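Local coordinates for protein BSU-2 beta-lactamase (Bacillus subtilis, PDB 6W5E) that probably hydrolyses beta-lactam antibiotics as a class D beta-lactamase, an enzyme of the penicillin-binding-protein transpeptidase family, in a Gram-positive bacterium, at residues R106-L117 and E123-L132. Residues are numbered along the deposited sequence; the frame is centred on the assembly and turned at random. Where two conformers were deposited one is given.
Sequences REFESWNRDHTL and ESAIWYYQAL
Trp111 and Trp127 tie the loop 106-117 to the turn and first residues of helix 126-136 by a reciprocal pair of bonds, each indole N-H going to a main-chain carbonyl of the other segment. The turn before the helix carries Ser124-Ala125-Ile126, which matches the Ser-X-Val motif of class D beta-lactamases; in keeping with an active-site position, Ser124 OG is hydrogen-bonded to Lys214 and to a bound malonate ion. Trp111 NE1 donates to Glu123 O at 2.9 Å, the acceptor lying in the ring plane at the indole edge. Ala125 CA covers one face of that indole, 3.7 Å from the centroid of its five-membered ring in a CH-pi contact, while Phe108 CD2 sits over the opposite face. At the far end of the indole, CH2 meets Ile126 CD1, the two side chains lying side by side and pointing the same way. With CG of Trp127 between its backbone N and carbonyl carbon (chi1 66°), NE1 reaches Trp111 O at 3.0 Å, in the carbonyl plane and on a lone pair. The Arg106 side chain crosses that of Trp127 at about a right angle and sets NH1 over one face of the ring, the two planes 30° apart; NH2 is salt-bridged to Asp102. His115 lies against Ala125, whose methyl stands over the centre of the imidazole, with Trp127 CZ2 and Glu123 CG at the ring edge. Its NE2 donates to Ser110 O at 2.7 Å, while ND1 is hydrogen-bonded to Ser119. Further on, the Tyr128 ring turns one face to the Thr116-Leu117 peptide, and Tyr128 OH is hydrogen-bonded to Asp97 O. The Leu117 side chain crosses that of Tyr129 at about a right angle, where Tyr129 OH donates to Leu117 O at 2.8 Å, tilted from the carbonyl plane.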
loop_
_atom_site.group_PDB
_atom_site.type_symbol
_atom_site.label_atom_id
_atom_site.label_comp_id
_atom_site.label_asym_id
_atom_site.label_seq_id
_atom_site.Cartn_x
_atom_site.Cartn_y
_atom_site.Cartn_z
ATOM N N ARG A 106 16.076 -16.829 -1.549
ATOM C CA ARG A 106 16.125 -15.380 -1.454
ATOM C C ARG A 106 16.043 -14.942 0.009
ATOM O O ARG A 106 16.061 -15.772 0.928
ATOM C CB ARG A 106 15.058 -14.760 -2.361
ATOM C CG ARG A 106 15.362 -14.980 -3.836
ATOM C CD ARG A 106 14.323 -14.361 -4.751
ATOM N NE ARG A 106 14.695 -14.540 -6.151
ATOM C CZ ARG A 106 14.327 -15.574 -6.902
ATOM N NH1 ARG A 106 13.554 -16.526 -6.391
ATOM N NH2 ARG A 106 14.722 -15.653 -8.166
ATOM N N GLU A 107 15.923 -13.627 0.219
ATOM C CA GLU A 107 16.211 -13.046 1.529
ATOM C C GLU A 107 15.268 -13.560 2.613
ATOM O O GLU A 107 15.683 -13.751 3.761
ATOM C CB GLU A 107 16.177 -11.517 1.449
ATOM C CG GLU A 107 16.503 -10.830 2.768
ATOM C CD GLU A 107 16.382 -9.320 2.697
ATOM O OE1 GLU A 107 16.240 -8.779 1.581
ATOM O OE2 GLU A 107 16.441 -8.670 3.765
ATOM N N PHE A 108 14.002 -13.790 2.280
ATOM C CA PHE A 108 13.008 -14.218 3.256
ATOM C C PHE A 108 12.504 -15.604 2.892
ATOM O O PHE A 108 12.149 -15.857 1.736
ATOM C CB PHE A 108 11.849 -13.219 3.331
ATOM C CG PHE A 108 12.274 -11.845 3.763
ATOM C CD1 PHE A 108 12.493 -11.566 5.103
ATOM C CD2 PHE A 108 12.466 -10.837 2.833
ATOM C CE1 PHE A 108 12.893 -10.302 5.508
ATOM C CE2 PHE A 108 12.865 -9.570 3.231
ATOM C CZ PHE A 108 13.078 -9.304 4.571
ATOM N N GLU A 109 12.473 -16.501 3.880
ATOM C CA GLU A 109 12.066 -17.873 3.589
ATOM C C GLU A 109 10.632 -17.948 3.068
ATOM O O GLU A 109 10.304 -18.855 2.292
ATOM C CB GLU A 109 12.279 -18.777 4.804
ATOM C CG GLU A 109 11.910 -20.247 4.575
ATOM C CD GLU A 109 12.721 -20.919 3.465
ATOM O OE1 GLU A 109 13.741 -20.348 3.011
ATOM O OE2 GLU A 109 12.327 -22.028 3.041
ATOM N N SER A 110 9.768 -17.000 3.454
ATOM C CA SER A 110 8.402 -16.992 2.937
ATOM C C SER A 110 8.351 -16.745 1.435
ATOM O O SER A 110 7.316 -16.997 0.811
ATOM C CB SER A 110 7.558 -15.942 3.663
ATOM O OG SER A 110 8.021 -14.639 3.357
ATOM N N TRP A 111 9.438 -16.247 0.846
ATOM C CA TRP A 111 9.520 -16.056 -0.596
ATOM C C TRP A 111 9.930 -17.319 -1.334
ATOM O O TRP A 111 9.753 -17.390 -2.558
ATOM C CB TRP A 111 10.575 -14.995 -0.907
ATOM C CG TRP A 111 10.231 -13.606 -0.439
ATOM C CD1 TRP A 111 9.091 -13.205 0.206
ATOM C CD2 TRP A 111 11.042 -12.434 -0.588
ATOM N NE1 TRP A 111 9.145 -11.852 0.452
ATOM C CE2 TRP A 111 10.336 -11.359 -0.014
ATOM C CE3 TRP A 111 12.302 -12.193 -1.147
ATOM C CZ2 TRP A 111 10.839 -10.064 0.003
ATOM C CZ3 TRP A 111 12.803 -10.906 -1.122
ATOM C CH2 TRP A 111 12.077 -9.859 -0.548
ATOM N N ASN A 112 10.500 -18.296 -0.627
ATOM C CA ASN A 112 11.131 -19.460 -1.250
ATOM C C ASN A 112 10.139 -20.619 -1.377
ATOM O O ASN A 112 10.309 -21.702 -0.821
ATOM C CB ASN A 112 12.378 -19.866 -0.473
ATOM C CG ASN A 112 13.382 -18.738 -0.355
ATOM O OD1 ASN A 112 13.497 -17.905 -1.254
ATOM N ND2 ASN A 112 14.125 -18.710 0.753
ATOM N N ARG A 113 9.090 -20.357 -2.148
ATOM C CA ARG A 113 7.978 -21.277 -2.334
ATOM C C ARG A 113 7.179 -20.776 -3.530
ATOM O O ARG A 113 7.318 -19.623 -3.950
ATOM C CB ARG A 113 7.091 -21.313 -1.080
ATOM C CG ARG A 113 6.358 -19.982 -0.847
ATOM C CD ARG A 113 5.369 -19.996 0.316
ATOM N NE ARG A 113 6.036 -20.133 1.608
ATOM C CZ ARG A 113 5.586 -19.618 2.750
ATOM N NH1 ARG A 113 6.269 -19.807 3.870
ATOM N NH2 ARG A 113 4.461 -18.914 2.776
ATOM N N ASP A 114 6.335 -21.643 -4.081
ATOM C CA ASP A 114 5.422 -21.177 -5.110
ATOM C C ASP A 114 4.517 -20.109 -4.516
ATOM O O ASP A 114 4.168 -20.151 -3.332
ATOM C CB ASP A 114 4.554 -22.328 -5.617
ATOM C CG ASP A 114 5.352 -23.423 -6.311
ATOM O OD1 ASP A 114 6.479 -23.172 -6.795
ATOM O OD2 ASP A 114 4.828 -24.553 -6.382
ATOM N N HIS A 115 4.149 -19.130 -5.342
ATOM C CA HIS A 115 3.336 -18.011 -4.887
ATOM C C HIS A 115 2.185 -17.742 -5.844
ATOM O O HIS A 115 2.202 -18.143 -7.010
ATOM C CB HIS A 115 4.189 -16.754 -4.707
ATOM C CG HIS A 115 4.740 -16.622 -3.327
ATOM N ND1 HIS A 115 3.971 -16.208 -2.262
ATOM C CD2 HIS A 115 5.968 -16.892 -2.827
ATOM C CE1 HIS A 115 4.706 -16.215 -1.165
ATOM N NE2 HIS A 115 5.921 -16.628 -1.479
ATOM N N THR A 116 1.178 -17.053 -5.316
ATOM C CA THR A 116 0.070 -16.509 -6.085
ATOM C C THR A 116 0.072 -14.995 -5.953
ATOM O O THR A 116 0.834 -14.412 -5.178
ATOM C CB THR A 116 -1.279 -17.055 -5.603
ATOM O OG1 THR A 116 -1.570 -16.549 -4.293
ATOM C CG2 THR A 116 -1.259 -18.566 -5.570
ATOM N N LEU A 117 -0.786 -14.358 -6.749
ATOM C CA LEU A 117 -0.935 -12.910 -6.661
ATOM C C LEU A 117 -1.236 -12.486 -5.225
ATOM O O LEU A 117 -0.653 -11.523 -4.709
ATOM C CB LEU A 117 -2.037 -12.464 -7.627
ATOM C CG LEU A 117 -2.260 -10.961 -7.772
ATOM C CD1 LEU A 117 -1.109 -10.298 -8.524
ATOM C CD2 LEU A 117 -3.585 -10.690 -8.451
ATOM N N GLU A 123 2.959 -11.795 1.629
ATOM C CA GLU A 123 4.334 -12.051 2.038
ATOM C C GLU A 123 5.319 -11.095 1.383
ATOM O O GLU A 123 6.524 -11.207 1.614
ATOM C CB GLU A 123 4.741 -13.497 1.716
ATOM C CG GLU A 123 3.748 -14.595 2.134
ATOM C CD GLU A 123 3.420 -14.601 3.620
ATOM O OE1 GLU A 123 4.230 -14.100 4.431
ATOM O OE2 GLU A 123 2.345 -15.137 3.975
ATOM N N SER A 124 4.831 -10.178 0.548
ATOM C CA SER A 124 5.677 -9.234 -0.181
ATOM C C SER A 124 6.746 -9.950 -1.004
ATOM O O SER A 124 7.916 -9.564 -1.015
ATOM C CB SER A 124 6.276 -8.171 0.737
ATOM O OG SER A 124 6.288 -6.933 0.067
ATOM N N ALA A 125 6.334 -11.008 -1.705
ATOM C CA ALA A 125 7.252 -11.787 -2.541
ATOM C C ALA A 125 7.495 -11.018 -3.838
ATOM O O ALA A 125 6.754 -11.144 -4.820
ATOM C CB ALA A 125 6.705 -13.188 -2.785
ATOM N N ILE A 126 8.567 -10.220 -3.833
ATOM C CA ILE A 126 8.863 -9.295 -4.930
ATOM C C ILE A 126 8.955 -10.019 -6.274
ATOM O O ILE A 126 8.458 -9.523 -7.292
ATOM C CB ILE A 126 10.147 -8.509 -4.608
ATOM C CG1 ILE A 126 9.928 -7.627 -3.370
ATOM C CG2 ILE A 126 10.587 -7.675 -5.800
ATOM C CD1 ILE A 126 11.171 -6.867 -2.909
ATOM N N TRP A 127 9.584 -11.201 -6.303
ATOM C CA TRP A 127 9.831 -11.883 -7.575
ATOM C C TRP A 127 8.542 -12.157 -8.346
ATOM O O TRP A 127 8.523 -12.096 -9.583
ATOM C CB TRP A 127 10.624 -13.173 -7.352
ATOM C CG TRP A 127 9.931 -14.275 -6.582
ATOM C CD1 TRP A 127 10.086 -14.568 -5.258
ATOM C CD2 TRP A 127 9.030 -15.260 -7.111
ATOM N NE1 TRP A 127 9.323 -15.665 -4.922
ATOM C CE2 TRP A 127 8.668 -16.112 -6.041
ATOM C CE3 TRP A 127 8.493 -15.506 -8.382
ATOM C CZ2 TRP A 127 7.791 -17.188 -6.204
ATOM C CZ3 TRP A 127 7.609 -16.573 -8.540
ATOM C CH2 TRP A 127 7.277 -17.405 -7.457
ATOM N N TYR A 128 7.457 -12.467 -7.637
ATOM C CA TYR A 128 6.185 -12.712 -8.308
ATOM C C TYR A 128 5.721 -11.456 -9.038
ATOM O O TYR A 128 5.309 -11.508 -10.205
ATOM C CB TYR A 128 5.137 -13.153 -7.275
ATOM C CG TYR A 128 3.804 -13.503 -7.903
ATOM C CD1 TYR A 128 2.953 -12.502 -8.392
ATOM C CD2 TYR A 128 3.397 -14.827 -8.023
ATOM C CE1 TYR A 128 1.767 -12.811 -9.003
ATOM C CE2 TYR A 128 2.189 -15.147 -8.616
ATOM C CZ TYR A 128 1.385 -14.129 -9.102
ATOM O OH TYR A 128 0.202 -14.423 -9.722
ATOM N N TYR A 129 5.767 -10.312 -8.351
ATOM C CA TYR A 129 5.285 -9.071 -8.941
ATOM C C TYR A 129 6.226 -8.544 -10.018
ATOM O O TYR A 129 5.782 -7.805 -10.903
ATOM C CB TYR A 129 4.980 -8.044 -7.843
ATOM C CG TYR A 129 3.614 -8.287 -7.225
ATOM C CD1 TYR A 129 3.385 -9.370 -6.378
ATOM C CD2 TYR A 129 2.535 -7.476 -7.549
ATOM C CE1 TYR A 129 2.123 -9.598 -5.833
ATOM C CE2 TYR A 129 1.284 -7.694 -7.007
ATOM C CZ TYR A 129 1.078 -8.763 -6.167
ATOM O OH TYR A 129 -0.181 -8.966 -5.654
ATOM N N GLN A 130 7.505 -8.922 -9.974
ATOM C CA GLN A 130 8.401 -8.602 -11.081
ATOM C C GLN A 130 7.984 -9.346 -12.347
ATOM O O GLN A 130 7.959 -8.763 -13.438
ATOM C CB GLN A 130 9.847 -8.913 -10.691
ATOM C CG GLN A 130 10.397 -7.933 -9.668
ATOM C CD GLN A 130 11.783 -8.308 -9.184
ATOM O OE1 GLN A 130 12.040 -9.460 -8.831
ATOM N NE2 GLN A 130 12.681 -7.331 -9.149
ATOM N N ALA A 131 7.623 -10.629 -12.224
ATOM C CA ALA A 131 7.108 -11.359 -13.383
ATOM C C ALA A 131 5.820 -10.731 -13.907
ATOM O O ALA A 131 5.634 -10.594 -15.125
ATOM C CB ALA A 131 6.889 -12.821 -13.013
ATOM N N LEU A 132 4.924 -10.330 -13.001
ATOM C CA LEU A 132 3.695 -9.663 -13.417
ATOM C C LEU A 132 3.996 -8.367 -14.163
ATOM O O LEU A 132 3.428 -8.103 -15.226
ATOM C CB LEU A 132 2.824 -9.386 -12.197
ATOM C CG LEU A 132 1.580 -8.537 -12.444
ATOM C CD1 LEU A 132 0.723 -9.114 -13.563
ATOM C CD2 LEU A 132 0.772 -8.412 -11.155
#